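Local structure of sterol regulatory element-binding protein cleavage-activating protein (Schizosaccharomyces pombe, 4YHC) at residues Met73-Ala79 and Leu91-Asp95. The protein escorts the membrane-bound transcription factor precursor sre1 for processing when sterol and oxygen are low, the part here being the WD40 domain of the escort protein. The protein carries 9 engineered substitutions. Residues are numbered along the deposited sequence; the frame is centred on the assembly and turned at random.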
loop_
_atom_site.group_PDB
_atom_site.type_symbol
_atom_site.label_atom_id
_atom_site.label_comp_id
_atom_site.label_asym_id
_atom_site.label_seq_id
_atom_site.Cartn_x
_atom_site.Cartn_y
_atom_site.Cartn_z
ATOM N N MET A 73 9.988 -22.680 7.990
ATOM C CA MET A 73 10.469 -21.315 7.747
ATOM C C MET A 73 11.800 -21.112 8.443
ATOM O O MET A 73 12.034 -21.733 9.441
ATOM C CB MET A 73 9.516 -20.258 8.319
ATOM C CG MET A 73 8.272 -20.049 7.459
ATOM S SD MET A 73 8.608 -19.142 5.915
ATOM C CE MET A 73 8.845 -17.478 6.422
ATOM N N PRO A 74 12.626 -20.175 7.958
ATOM C CA PRO A 74 13.810 -19.791 8.727
ATOM C C PRO A 74 13.457 -19.275 10.111
ATOM O O PRO A 74 12.354 -18.852 10.340
ATOM C CB PRO A 74 14.497 -18.703 7.863
ATOM C CG PRO A 74 13.457 -18.286 6.845
ATOM C CD PRO A 74 12.521 -19.462 6.670
ATOM N N ARG A 75 14.401 -19.317 11.038
ATOM C CA ARG A 75 14.102 -18.968 12.410
ATOM C C ARG A 75 14.124 -17.469 12.588
ATOM O O ARG A 75 13.710 -16.974 13.626
ATOM C CB ARG A 75 15.026 -19.699 13.407
ATOM C CG ARG A 75 16.405 -19.106 13.593
ATOM C CD ARG A 75 17.060 -19.528 14.912
ATOM N NE ARG A 75 17.610 -18.372 15.633
ATOM C CZ ARG A 75 16.885 -17.530 16.374
ATOM N NH1 ARG A 75 15.567 -17.699 16.530
ATOM N NH2 ARG A 75 17.483 -16.511 16.969
ATOM N N THR A 76 14.582 -16.752 11.560
ATOM C CA THR A 76 14.515 -15.305 11.526
ATOM C C THR A 76 13.835 -14.869 10.241
ATOM O O THR A 76 14.010 -15.491 9.168
ATOM C CB THR A 76 15.898 -14.633 11.582
ATOM O OG1 THR A 76 16.724 -15.099 10.497
ATOM C CG2 THR A 76 16.576 -14.899 12.915
ATOM N N LEU A 77 13.103 -13.758 10.311
ATOM C CA LEU A 77 12.452 -13.238 9.091
ATOM C C LEU A 77 12.463 -11.753 9.253
ATOM O O LEU A 77 11.759 -11.230 10.110
ATOM C CB LEU A 77 11.028 -13.744 9.008
ATOM C CG LEU A 77 10.266 -14.091 7.718
ATOM C CD1 LEU A 77 8.828 -13.587 7.775
ATOM C CD2 LEU A 77 10.921 -13.711 6.421
ATOM N N LYS A 78 13.299 -11.075 8.466
ATOM C CA LYS A 78 13.396 -9.659 8.549
ATOM C C LYS A 78 12.501 -8.942 7.507
ATOM O O LYS A 78 12.201 -7.788 7.696
ATOM C CB LYS A 78 14.836 -9.232 8.246
ATOM C CG LYS A 78 15.940 -9.524 9.254
ATOM C CD LYS A 78 17.153 -8.626 8.912
ATOM C CE LYS A 78 17.950 -8.139 10.108
ATOM N NZ LYS A 78 18.629 -6.843 9.805
ATOM N N ALA A 79 12.199 -9.558 6.361
ATOM C CA ALA A 79 11.371 -8.843 5.349
ATOM C C ALA A 79 10.766 -9.822 4.383
ATOM O O ALA A 79 11.264 -10.936 4.207
ATOM C CB ALA A 79 12.207 -7.863 4.544
ATOM N N LEU A 91 11.689 -13.692 0.504
ATOM C CA LEU A 91 11.732 -13.738 1.962
ATOM C C LEU A 91 13.195 -13.510 2.405
ATOM O O LEU A 91 14.105 -14.104 1.845
ATOM C CB LEU A 91 11.274 -15.090 2.453
ATOM C CG LEU A 91 9.875 -15.617 2.189
ATOM C CD1 LEU A 91 9.766 -17.010 2.779
ATOM C CD2 LEU A 91 8.856 -14.687 2.831
ATOM N N PHE A 92 13.404 -12.675 3.406
ATOM C CA PHE A 92 14.729 -12.405 3.909
ATOM C C PHE A 92 14.795 -12.796 5.359
ATOM O O PHE A 92 14.024 -12.276 6.198
ATOM C CB PHE A 92 15.055 -10.896 3.824
ATOM C CG PHE A 92 15.386 -10.432 2.431
ATOM C CD1 PHE A 92 14.393 -10.346 1.464
ATOM C CD2 PHE A 92 16.708 -10.056 2.095
ATOM C CE1 PHE A 92 14.696 -9.954 0.184
ATOM C CE2 PHE A 92 17.001 -9.657 0.823
ATOM C CZ PHE A 92 16.005 -9.630 -0.142
ATOM N N SER A 93 15.700 -13.717 5.674
ATOM C CA SER A 93 16.078 -13.964 7.071
ATOM C C SER A 93 17.229 -13.023 7.438
ATOM O O SER A 93 17.555 -12.109 6.654
ATOM C CB SER A 93 16.465 -15.438 7.255
ATOM O OG SER A 93 17.629 -15.738 6.466
ATOM N N LYS A 94 17.857 -13.208 8.613
ATOM C CA LYS A 94 18.969 -12.367 8.984
ATOM C C LYS A 94 20.174 -12.490 8.029
ATOM O O LYS A 94 20.887 -11.511 7.836
ATOM C CB LYS A 94 19.413 -12.606 10.440
ATOM C CG LYS A 94 20.017 -13.980 10.721
ATOM C CD LYS A 94 20.335 -14.203 12.214
ATOM C CE LYS A 94 20.523 -15.704 12.490
ATOM N NZ LYS A 94 20.451 -16.083 13.932
ATOM N N ASP A 95 20.378 -13.659 7.423
ATOM C CA ASP A 95 21.519 -13.861 6.531
ATOM C C ASP A 95 21.207 -14.446 5.173
ATOM O O ASP A 95 22.121 -14.619 4.364
ATOM C CB ASP A 95 22.607 -14.732 7.192
ATOM C CG ASP A 95 22.120 -16.084 7.646
ATOM O OD1 ASP A 95 21.185 -16.656 7.061
ATOM O OD2 ASP A 95 22.698 -16.591 8.634
#
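T76 packs its side chain against S93 CB and the start of the K94 side chain. Its OG1 accepts a hydrogen bond from K94 N (2.9 Å), and OG1 also lies 3.5 Å from K94 CG. This ties the loop before strand 79-82 to the turn after strand 88-92. Further along, K78 and A79 both face F92, a classic beta bulge. F92 O accepts hydrogen bonds from K78 N (2.7 Å) and A79 N (3.3 Å). F92 N returns a bond to A79 O (2.9 Å), so A79 and F92 form an antiparallel hydrogen-bonded pair. Apolar contacts extend the join: M73 CE meets L91 CD1 at 3.8 Å, and L77 CD2 meets L91 CB at 4.2 Å. K78 NZ hydrogen-bonds S119 O, and S93 OG accepts a hydrogen bond from T96 N. The contact lies in the predicted second WD repeat, a four-stranded antiparallel propeller blade. It joins the loop entering strand 79-82, and that strand's first residue, to the end of strand 88-92 and the turn beyond, while A79 and F92 pack on V123 of strand 121-127 in the next blade.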